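Local coordinates for protein probable molybdenum cofactor guanylyltransferase (Aquifex aeolicus, PDB 2E8B) that probably transfers GMP from GTP to the molybdenum-molybdopterin cofactor, releasing diphosphate and forming molybdenum-molybdopterin guanine dinucleotide, at residues 50-55 and 110-115; 116-121 and 172-177. All coordinates share one frame; numbering follows the deposited sequence.

Contact 1. Residues 50-55 and 110-115; sequences AKSVFK and MKKETV
Val53, Phe54 and Ser52 pack against Val115 and Lys112 in a small, mostly buried apolar contact between the turn that follows helix 32-51 and the first turn of helix 112-120, part of the helix packing beside the parallel strands of the GT-A-type nucleotidyltransferase domain. No hydrogen bond crosses it. At its centre is Val115, whose CG1 comes tip to tip with the Phe54 ring and lies 3.6 Å from Phe54 CZ, with CE2 of the same ring almost as near. Phe54 also has Val53 CG1 resting over the centre of one ring face, 3.6 Å above the plane. That methyl, anti to the backbone N of Val53 (chi1 172°), passes 4.1 Å from Val115 CG1, the two valines lying alongside with their branches running opposite ways. The other branch, Val53 CG2, turns to Lys112 and meets its CB at 3.9 Å. Ser52 OG sits against the aliphatic part of Lys112, 3.9 Å from Lys112 CB, and bonds back to Thr49 O. A bend at chi3 (-58°) swings Lys112 CE round to the same hydroxyl, while NZ goes on to Thr5 OG1, which also bonds Ser52 O; one threonine of the N-terminal segment thus ties the two sides at the rim. The turn is held by Ala50 O, which accepts from both Val53 N and Phe54 N, and by Lys51 NZ, which reaches Phe54 O at 2.7 Å, nearly along the C=O axis. Beyond Leu116 and Leu119 of the same helix, Phe54 meets Phe101 of strand 99-104 and Cys17 of strand 16-22, so the turn after helix 32-51 is wedged between helix 112-120 and these two parallel strands.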
loop_
_atom_site.group_PDB
_atom_site.type_symbol
_atom_site.label_atom_id
_atom_site.label_comp_id
_atom_site.label_asym_id
_atom_site.label_seq_id
_atom_site.Cartn_x
_atom_site.Cartn_y
_atom_site.Cartn_z
ATOM N N ALA A 50 10.453 0.169 1.698
ATOM C CA ALA A 50 9.683 0.635 2.842
ATOM C C ALA A 50 10.539 0.627 4.110
ATOM O O ALA A 50 10.529 1.583 4.886
ATOM C CB ALA A 50 8.458 -0.246 3.034
ATOM N N LYS A 51 11.283 -0.454 4.318
ATOM C CA LYS A 51 12.125 -0.556 5.505
ATOM C C LYS A 51 13.195 0.526 5.561
ATOM O O LYS A 51 13.692 0.844 6.641
ATOM C CB LYS A 51 12.785 -1.934 5.585
ATOM C CG LYS A 51 11.895 -3.017 6.185
ATOM C CD LYS A 51 12.026 -3.144 7.713
ATOM C CE LYS A 51 11.533 -1.918 8.487
ATOM N NZ LYS A 51 12.603 -0.920 8.748
ATOM N N SER A 52 13.554 1.092 4.412
ATOM C CA SER A 52 14.575 2.137 4.392
ATOM C C SER A 52 13.994 3.468 4.858
ATOM O O SER A 52 14.730 4.404 5.165
ATOM C CB SER A 52 15.178 2.297 2.987
ATOM O OG SER A 52 14.292 2.923 2.070
ATOM N N VAL A 53 12.670 3.531 4.930
ATOM C CA VAL A 53 11.978 4.745 5.351
ATOM C C VAL A 53 11.252 4.645 6.698
ATOM O O VAL A 53 11.216 5.617 7.459
ATOM C CB VAL A 53 10.943 5.178 4.281
ATOM C CG1 VAL A 53 10.086 6.328 4.802
ATOM C CG2 VAL A 53 11.659 5.589 3.006
ATOM N N PHE A 54 10.683 3.480 6.999
ATOM C CA PHE A 54 9.917 3.306 8.233
ATOM C C PHE A 54 10.522 2.394 9.295
ATOM O O PHE A 54 11.217 1.428 8.982
ATOM C CB PHE A 54 8.522 2.797 7.877
ATOM C CG PHE A 54 7.797 3.666 6.885
ATOM C CD1 PHE A 54 7.193 4.851 7.289
ATOM C CD2 PHE A 54 7.741 3.306 5.540
ATOM C CE1 PHE A 54 6.537 5.671 6.368
ATOM C CE2 PHE A 54 7.091 4.113 4.611
ATOM C CZ PHE A 54 6.486 5.302 5.027
ATOM N N LYS A 55 10.225 2.703 10.555
ATOM C CA LYS A 55 10.715 1.925 11.689
ATOM C C LYS A 55 10.089 0.533 11.675
ATOM O O LYS A 55 10.737 -0.455 12.019
ATOM C CB LYS A 55 10.364 2.634 13.000
ATOM C CG LYS A 55 10.834 4.081 13.050
ATOM C CD LYS A 55 10.384 4.809 14.315
ATOM C CE LYS A 55 11.067 4.260 15.556
ATOM N NZ LYS A 55 10.805 5.112 16.753
ATOM N N MET A 110 9.230 1.404 -7.580
ATOM C CA MET A 110 9.125 2.289 -6.421
ATOM C C MET A 110 10.490 2.659 -5.850
ATOM O O MET A 110 11.411 1.840 -5.797
ATOM C CB MET A 110 8.258 1.644 -5.327
ATOM C CG MET A 110 8.022 2.509 -4.082
ATOM S SD MET A 110 7.269 4.155 -4.380
ATOM C CE MET A 110 5.765 3.699 -5.252
ATOM N N LYS A 111 10.613 3.919 -5.453
ATOM C CA LYS A 111 11.838 4.441 -4.865
ATOM C C LYS A 111 11.470 5.164 -3.585
ATOM O O LYS A 111 10.376 5.704 -3.460
ATOM C CB LYS A 111 12.533 5.421 -5.811
ATOM C CG LYS A 111 13.373 4.765 -6.884
ATOM C CD LYS A 111 14.382 5.751 -7.456
ATOM C CE LYS A 111 15.401 5.037 -8.335
ATOM N NZ LYS A 111 16.495 5.943 -8.789
ATOM N N LYS A 112 12.393 5.177 -2.637
ATOM C CA LYS A 112 12.143 5.826 -1.365
ATOM C C LYS A 112 11.774 7.297 -1.521
ATOM O O LYS A 112 10.943 7.805 -0.773
ATOM C CB LYS A 112 13.373 5.692 -0.471
ATOM C CG LYS A 112 14.604 6.406 -1.003
ATOM C CD LYS A 112 15.822 6.127 -0.139
ATOM C CE LYS A 112 15.586 6.544 1.297
ATOM N NZ LYS A 112 16.814 6.387 2.132
ATOM N N GLU A 113 12.383 7.985 -2.483
ATOM C CA GLU A 113 12.081 9.404 -2.672
ATOM C C GLU A 113 10.599 9.655 -2.928
ATOM O O GLU A 113 10.057 10.680 -2.520
ATOM C CB GLU A 113 12.901 9.994 -3.823
ATOM C CG GLU A 113 14.398 10.009 -3.571
ATOM C CD GLU A 113 15.111 8.838 -4.217
ATOM O OE1 GLU A 113 14.674 7.687 -4.019
ATOM O OE2 GLU A 113 16.115 9.071 -4.924
ATOM N N THR A 114 9.945 8.719 -3.604
ATOM C CA THR A 114 8.526 8.870 -3.891
ATOM C C THR A 114 7.745 8.780 -2.589
ATOM O O THR A 114 6.828 9.569 -2.345
ATOM C CB THR A 114 8.052 7.787 -4.863
ATOM O OG1 THR A 114 8.804 7.893 -6.077
ATOM C CG2 THR A 114 6.571 7.949 -5.164
ATOM N N VAL A 115 8.124 7.831 -1.741
ATOM C CA VAL A 115 7.461 7.666 -0.459
ATOM C C VAL A 115 7.682 8.909 0.399
ATOM O O VAL A 115 6.748 9.427 1.015
ATOM C CB VAL A 115 8.008 6.440 0.287
ATOM C CG1 VAL A 115 7.398 6.355 1.677
ATOM C CG2 VAL A 115 7.697 5.183 -0.507
#

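Contact 2. Residues 116-121 and 172-177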
loop_
_atom_site.group_PDB
_atom_site.type_symbol
_atom_site.label_atom_id
_atom_site.label_comp_id
_atom_site.label_asym_id
_atom_site.label_seq_id
_atom_site.Cartn_x
_atom_site.Cartn_y
_atom_site.Cartn_z
ATOM N N LEU A 116 8.920 9.392 0.422
ATOM C CA LEU A 116 9.258 10.564 1.216
ATOM C C LEU A 116 8.539 11.827 0.744
ATOM O O LEU A 116 8.156 12.661 1.564
ATOM C CB LEU A 116 10.772 10.778 1.208
ATOM C CG LEU A 116 11.564 9.667 1.901
ATOM C CD1 LEU A 116 13.036 9.975 1.786
ATOM C CD2 LEU A 116 11.152 9.549 3.367
ATOM N N TYR A 117 8.344 11.972 -0.565
ATOM C CA TYR A 117 7.651 13.154 -1.076
ATOM C C TYR A 117 6.204 13.125 -0.602
ATOM O O TYR A 117 5.633 14.164 -0.251
ATOM C CB TYR A 117 7.682 13.210 -2.608
ATOM C CG TYR A 117 7.167 14.524 -3.166
ATOM C CD1 TYR A 117 7.919 15.692 -3.055
ATOM C CD2 TYR A 117 5.921 14.598 -3.791
ATOM C CE1 TYR A 117 7.445 16.906 -3.555
ATOM C CE2 TYR A 117 5.436 15.809 -4.294
ATOM C CZ TYR A 117 6.205 16.955 -4.169
ATOM O OH TYR A 117 5.730 18.157 -4.637
ATOM N N VAL A 118 5.611 11.934 -0.580
ATOM C CA VAL A 118 4.233 11.816 -0.121
ATOM C C VAL A 118 4.170 12.157 1.363
ATOM O O VAL A 118 3.295 12.907 1.790
ATOM C CB VAL A 118 3.664 10.402 -0.371
ATOM C CG1 VAL A 118 2.281 10.271 0.274
ATOM C CG2 VAL A 118 3.544 10.169 -1.865
ATOM N N LEU A 119 5.113 11.631 2.141
ATOM C CA LEU A 119 5.141 11.916 3.573
ATOM C C LEU A 119 5.264 13.412 3.843
ATOM O O LEU A 119 4.604 13.947 4.737
ATOM C CB LEU A 119 6.314 11.201 4.254
ATOM C CG LEU A 119 6.218 9.682 4.404
ATOM C CD1 LEU A 119 7.476 9.150 5.072
ATOM C CD2 LEU A 119 4.997 9.336 5.231
ATOM N N GLU A 120 6.129 14.077 3.085
ATOM C CA GLU A 120 6.342 15.510 3.263
ATOM C C GLU A 120 5.067 16.300 2.993
ATOM O O GLU A 120 4.811 17.314 3.638
ATOM C CB GLU A 120 7.459 16.000 2.329
ATOM C CG GLU A 120 7.768 17.491 2.450
ATOM C CD GLU A 120 8.846 17.957 1.478
ATOM O OE1 GLU A 120 9.882 17.269 1.358
ATOM O OE2 GLU A 120 8.666 19.025 0.848
ATOM N N ASN A 121 4.268 15.820 2.045
ATOM C CA ASN A 121 3.031 16.494 1.662
ATOM C C ASN A 121 1.759 15.907 2.265
ATOM O O ASN A 121 0.655 16.206 1.804
ATOM C CB ASN A 121 2.915 16.497 0.138
ATOM C CG ASN A 121 3.910 17.428 -0.506
ATOM O OD1 ASN A 121 3.711 18.641 -0.523
ATOM N ND2 ASN A 121 5.000 16.872 -1.024
ATOM N N VAL A 172 -1.419 14.048 -4.054
ATOM C CA VAL A 172 -0.050 14.526 -3.993
ATOM C C VAL A 172 0.436 14.359 -5.424
ATOM O O VAL A 172 0.663 13.242 -5.878
ATOM C CB VAL A 172 0.813 13.678 -3.034
ATOM C CG1 VAL A 172 2.249 14.179 -3.053
ATOM C CG2 VAL A 172 0.258 13.755 -1.625
ATOM N N GLU A 173 0.530 15.469 -6.152
ATOM C CA GLU A 173 0.980 15.430 -7.539
ATOM C C GLU A 173 2.432 14.985 -7.553
ATOM O O GLU A 173 3.309 15.683 -7.040
ATOM C CB GLU A 173 0.857 16.812 -8.182
ATOM C CG GLU A 173 1.251 16.841 -9.649
ATOM C CD GLU A 173 1.208 18.241 -10.233
ATOM O OE1 GLU A 173 0.123 18.855 -10.219
ATOM O OE2 GLU A 173 2.261 18.726 -10.702
ATOM N N ILE A 174 2.684 13.815 -8.126
ATOM C CA ILE A 174 4.037 13.283 -8.171
ATOM C C ILE A 174 4.903 14.030 -9.165
ATOM O O ILE A 174 4.513 14.227 -10.317
ATOM C CB ILE A 174 4.028 11.780 -8.527
ATOM C CG1 ILE A 174 3.283 11.003 -7.438
ATOM C CG2 ILE A 174 5.451 11.262 -8.678
ATOM C CD1 ILE A 174 3.853 11.196 -6.036
ATOM N N PRO A 175 6.090 14.478 -8.719
ATOM C CA PRO A 175 7.012 15.204 -9.591
ATOM C C PRO A 175 7.305 14.378 -10.831
ATOM O O PRO A 175 7.408 13.154 -10.764
ATOM C CB PRO A 175 8.245 15.386 -8.717
ATOM C CG PRO A 175 7.664 15.537 -7.346
ATOM C CD PRO A 175 6.588 14.453 -7.331
ATOM N N GLU A 176 7.438 15.061 -11.962
ATOM C CA GLU A 176 7.704 14.412 -13.238
ATOM C C GLU A 176 8.741 13.292 -13.191
ATOM O O GLU A 176 8.501 12.198 -13.709
ATOM C CB GLU A 176 8.129 15.464 -14.270
ATOM C CG GLU A 176 8.684 14.905 -15.577
ATOM C CD GLU A 176 7.732 13.963 -16.289
ATOM O OE1 GLU A 176 6.516 14.012 -16.021
ATOM O OE2 GLU A 176 8.204 13.179 -17.139
ATOM N N GLU A 177 9.882 13.546 -12.557
ATOM C CA GLU A 177 10.930 12.540 -12.511
ATOM C C GLU A 177 10.690 11.352 -11.587
ATOM O O GLU A 177 11.519 10.450 -11.512
ATOM C CB GLU A 177 12.275 13.205 -12.205
ATOM C CG GLU A 177 12.732 14.119 -13.345
ATOM C CD GLU A 177 14.215 14.427 -13.310
ATOM O OE1 GLU A 177 15.014 13.494 -13.086
ATOM O OE2 GLU A 177 14.584 15.602 -13.524
#
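Tyr117 reaches out from helix 112-120 to Val172 and Pro175, and it carries more than half of the helix side of the contact. From CB, the first torsion sets CG anti to the backbone N (chi1 -171°), on the side facing 172-177. CD2 comes 3.8 Å from Val172 CG1 and also touches Pro175 CD. Next along the ring, CE2 lies 3.5 Å from Pro175 CD and is equally close to Glu173 O, which approaches the ring obliquely. CZ, which bears OH, meets Pro175 CG. This CG sits over the centre of one face in a CH-pi contact, 3.8 Å from the centroid and 14° off the ring normal. On the opposite face lies Asn121 ND2, 3.3 Å above the plane, so the ring is sandwiched between a proline and an amide. The amide is fixed by its bond to Tyr117 O, with an N-H...O angle of 157°; Asn121 N reaches the same oxygen from the other face of the carbonyl plane. An alanine in place of Tyr117 would lack the ring, so Pro175 CG and Asn121 ND2 would probably lose their packing partner and a gap open beside Val172 CG1. In this GT-A-type nucleotidyltransferase domain the contact lays an alpha-helix over the edge of the mixed sheet, where strand 170-173 runs parallel to strand 126-130 and Val172 bonds through its backbone to Val128 and Lys130. Val172 CG1 also meets Asn121 CB at 4.0 Å. Deeper in, Val118 CG2 touches Ile174 CD1 at 4.3 Å, and the Val118 side chain also touches Phe101 of strand 99-104.

Contacts 1 and 2 have centres 12 Å apart and share helix 112-120: its first turn serves contact 1; further on, Tyr117 and Val118 turn to contact 2 while Leu116 and Leu119 turn back to contact 1. They follow in series along the chain, residues 50-55 and 110-115 meeting before 116-121 and 172-177. They also touch directly, for Val53 CG1 packs on Leu116 CD2 at 3.7 Å and Phe54 on Leu119. One helix thus packs both on the turn after helix 32-51 and on strand 170-173, which lie toward different ends of the same mixed sheet, away from the predicted GTP and magnesium sites.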